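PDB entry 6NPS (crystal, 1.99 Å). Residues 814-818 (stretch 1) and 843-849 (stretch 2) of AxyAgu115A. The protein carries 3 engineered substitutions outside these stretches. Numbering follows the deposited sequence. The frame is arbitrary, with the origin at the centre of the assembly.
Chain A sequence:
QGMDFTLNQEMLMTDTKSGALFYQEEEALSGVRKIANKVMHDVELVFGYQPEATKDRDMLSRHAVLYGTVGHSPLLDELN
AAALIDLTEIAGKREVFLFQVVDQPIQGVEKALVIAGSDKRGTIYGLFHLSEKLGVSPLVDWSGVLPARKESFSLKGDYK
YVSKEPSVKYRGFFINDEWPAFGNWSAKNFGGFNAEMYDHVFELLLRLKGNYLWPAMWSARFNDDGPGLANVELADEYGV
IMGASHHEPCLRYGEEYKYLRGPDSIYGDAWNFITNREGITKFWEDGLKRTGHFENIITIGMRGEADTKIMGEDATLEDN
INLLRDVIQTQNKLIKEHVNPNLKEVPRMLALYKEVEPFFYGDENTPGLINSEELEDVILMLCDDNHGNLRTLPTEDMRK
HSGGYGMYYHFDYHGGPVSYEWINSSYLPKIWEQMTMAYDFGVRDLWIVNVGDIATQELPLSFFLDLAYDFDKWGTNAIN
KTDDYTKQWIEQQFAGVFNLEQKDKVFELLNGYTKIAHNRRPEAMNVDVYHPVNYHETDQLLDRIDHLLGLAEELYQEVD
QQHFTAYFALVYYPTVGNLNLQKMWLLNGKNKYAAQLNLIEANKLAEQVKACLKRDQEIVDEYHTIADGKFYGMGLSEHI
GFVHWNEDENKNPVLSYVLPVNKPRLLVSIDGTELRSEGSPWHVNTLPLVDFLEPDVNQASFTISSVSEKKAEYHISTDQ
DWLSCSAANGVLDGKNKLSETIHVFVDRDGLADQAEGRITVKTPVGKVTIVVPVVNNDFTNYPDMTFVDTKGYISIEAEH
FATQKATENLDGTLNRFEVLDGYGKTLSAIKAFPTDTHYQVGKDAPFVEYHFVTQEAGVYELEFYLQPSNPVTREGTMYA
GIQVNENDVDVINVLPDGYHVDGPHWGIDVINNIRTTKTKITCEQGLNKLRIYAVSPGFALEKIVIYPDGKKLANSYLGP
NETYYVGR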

# COMPACT_ATOMS: atom_id res chain seq x y z
N LEU A 814 -4.15 -18.14 50.64
CA LEU A 814 -3.63 -16.83 50.30
C LEU A 814 -4.24 -16.33 49.01
O LEU A 814 -4.57 -17.11 48.12
CB LEU A 814 -2.09 -16.84 50.16
CG LEU A 814 -1.31 -17.29 51.40
CD1 LEU A 814 0.14 -17.59 51.03
CD2 LEU A 814 -1.39 -16.25 52.52
N ASN A 815 -4.40 -15.01 48.92
CA ASN A 815 -4.73 -14.34 47.66
C ASN A 815 -3.45 -13.72 47.12
O ASN A 815 -2.83 -12.88 47.79
CB ASN A 815 -5.82 -13.28 47.85
CG ASN A 815 -6.97 -13.76 48.73
OD1 ASN A 815 -7.66 -14.73 48.41
ND2 ASN A 815 -7.15 -13.09 49.86
N ARG A 816 -3.07 -14.09 45.91
CA ARG A 816 -1.75 -13.72 45.42
C ARG A 816 -1.75 -13.72 43.91
O ARG A 816 -2.51 -14.45 43.27
CB ARG A 816 -0.69 -14.70 45.93
CG ARG A 816 -0.77 -16.09 45.28
CD ARG A 816 -1.97 -16.94 45.79
NE ARG A 816 -2.01 -18.24 45.13
CZ ARG A 816 -3.02 -19.10 45.20
NH1 ARG A 816 -4.10 -18.81 45.89
NH2 ARG A 816 -2.93 -20.26 44.55
N PHE A 817 -0.87 -12.90 43.33
CA PHE A 817 -0.55 -13.06 41.92
C PHE A 817 0.29 -14.31 41.69
O PHE A 817 1.21 -14.61 42.44
CB PHE A 817 0.18 -11.83 41.39
CG PHE A 817 -0.74 -10.71 41.02
CD1 PHE A 817 -1.35 -10.68 39.80
CD2 PHE A 817 -0.99 -9.67 41.94
CE1 PHE A 817 -2.25 -9.65 39.45
CE2 PHE A 817 -1.82 -8.65 41.62
CZ PHE A 817 -2.46 -8.63 40.36
N GLU A 818 -0.05 -15.05 40.65
CA GLU A 818 0.71 -16.21 40.23
C GLU A 818 1.25 -15.99 38.82
O GLU A 818 0.55 -15.39 37.98
CB GLU A 818 -0.17 -17.47 40.23
CG GLU A 818 -0.67 -17.89 41.59
CD GLU A 818 0.29 -18.84 42.29
OE1 GLU A 818 1.40 -19.08 41.76
OE2 GLU A 818 -0.06 -19.34 43.38
N LYS A 843 -8.18 -3.67 51.26
CA LYS A 843 -8.84 -4.69 52.04
C LYS A 843 -8.23 -6.08 51.91
O LYS A 843 -7.56 -6.56 52.82
CB LYS A 843 -10.29 -4.66 51.53
CG LYS A 843 -11.25 -5.56 52.27
CD LYS A 843 -12.73 -5.26 51.92
CE LYS A 843 -13.52 -6.53 51.62
NZ LYS A 843 -14.46 -6.31 50.46
N ASP A 844 -8.42 -6.69 50.75
CA ASP A 844 -7.90 -8.02 50.47
C ASP A 844 -7.15 -8.13 49.15
O ASP A 844 -6.70 -9.23 48.80
CB ASP A 844 -9.06 -9.04 50.48
CG ASP A 844 -10.15 -8.68 49.46
OD1 ASP A 844 -11.07 -9.50 49.23
OD2 ASP A 844 -10.09 -7.59 48.86
N ALA A 845 -7.02 -7.05 48.38
CA ALA A 845 -6.40 -7.16 47.05
C ALA A 845 -4.90 -7.43 47.16
O ALA A 845 -4.19 -6.67 47.81
CB ALA A 845 -6.60 -5.88 46.25
N PRO A 846 -4.37 -8.46 46.51
CA PRO A 846 -2.92 -8.62 46.41
C PRO A 846 -2.33 -7.69 45.36
O PRO A 846 -3.03 -7.17 44.48
CB PRO A 846 -2.75 -10.08 45.96
CG PRO A 846 -3.94 -10.27 45.02
CD PRO A 846 -5.10 -9.48 45.72
N PHE A 847 -1.01 -7.51 45.43
CA PHE A 847 -0.34 -6.66 44.45
C PHE A 847 1.01 -7.23 44.06
O PHE A 847 1.57 -8.11 44.74
CB PHE A 847 -0.21 -5.19 44.94
CG PHE A 847 0.69 -4.96 46.12
CD1 PHE A 847 2.06 -4.83 45.95
CD2 PHE A 847 0.16 -4.75 47.40
CE1 PHE A 847 2.89 -4.57 47.02
CE2 PHE A 847 1.00 -4.49 48.47
CZ PHE A 847 2.37 -4.39 48.28
N VAL A 848 1.51 -6.76 42.92
CA VAL A 848 2.89 -6.93 42.51
C VAL A 848 3.48 -5.54 42.39
O VAL A 848 2.77 -4.56 42.12
CB VAL A 848 3.07 -7.71 41.18
CG1 VAL A 848 2.75 -9.19 41.41
CG2 VAL A 848 2.19 -7.12 40.07
N GLU A 849 4.78 -5.44 42.61
CA GLU A 849 5.45 -4.15 42.63
C GLU A 849 6.65 -4.17 41.69
O GLU A 849 7.51 -5.04 41.79
CB GLU A 849 5.89 -3.81 44.06
CG GLU A 849 6.62 -2.48 44.26
CD GLU A 849 6.95 -2.24 45.74
OE1 GLU A 849 6.01 -2.05 46.54
OE2 GLU A 849 8.15 -2.25 46.11
O HOH W 1 0.81 -11.21 45.04

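Stretch 1, residues 814-818, is a strand. Stretch 2, residues 843-849, begins as a loop and becomes a strand at F847. The touching parts run in nearly the same direction, with their end-to-end vectors 18° apart. The closest pairing of the backbones is R816 with P846, where the CA atoms lie 5.3 Å apart. No direct hydrogen bond joins the two stretches. They meet through van der Waals packing, and a water sits between the backbones. The contact buries 285 Å² in all.

The walk along stretch 2 starts at K843, which is exposed and does not touch stretch 1. D844 comes next, with its CB pointing sideways. Its contact with stretch 1 is through the backbone: D844 O lies 4.0 Å from N815 ND2. That is too long for a hydrogen bond. The amide group of N815 is satisfied elsewhere in the structure, through both OD1 and ND2. A845 points its CB away from stretch 1 and makes no contact.

P846 is the centre of the contact on this side. Its ring has the C-gamma endo pucker, and its CB points toward stretch 1. Three successive residues touch it. P846 CB lies 3.3 Å from N815 O and 3.8 Å from R816 CA, so the ring packs directly against the backbone of stretch 1. Proline has no amide hydrogen, so P846 N cannot donate a hydrogen bond here. On the side-chain level, P846 CG lies 4.3 Å from F817 CD2, a loose apolar contact. The carbonyl is closer: P846 O is 3.4 Å from F817 CE2 and sits at the edge of the phenyl ring, near its plane. Ring hydrogens carry a slight positive charge, so a carbonyl oxygen is a reasonable neighbour at an aromatic edge.

F847 points its CB away, and its own ring takes no part in the closest contact. Its backbone does. F847 CA lies 3.8 Å from F817 CE2, again at the edge of that ring. F847 O lies near water 1. This water accepts from F817 N, with its O 2.9 Å from that nitrogen, and its O lies 3.2 Å from F847 O, to which it can donate. The water could thus link the two backbones, though it has more acceptors in reach than protons to give.

V848 turns its CB toward stretch 1. Its CG1 packs at 3.7 Å against F817 CB, and its CG2 lies over one face of the F817 ring. F817 therefore meets P846 O and F847 CA at its edge and valine at a face. It has the largest area covered by the other stretch of any residue here, 81 Å². E849 is out of reach.

On stretch 1, N815 and F817 point toward stretch 2, while R816 and E818 point away, as expected for alternation along a strand. The outward pair forms a salt bridge, with R816 NE 2.8 Å from E818 OE2. R816 NH1 also donates to L814 O at 2.8 Å.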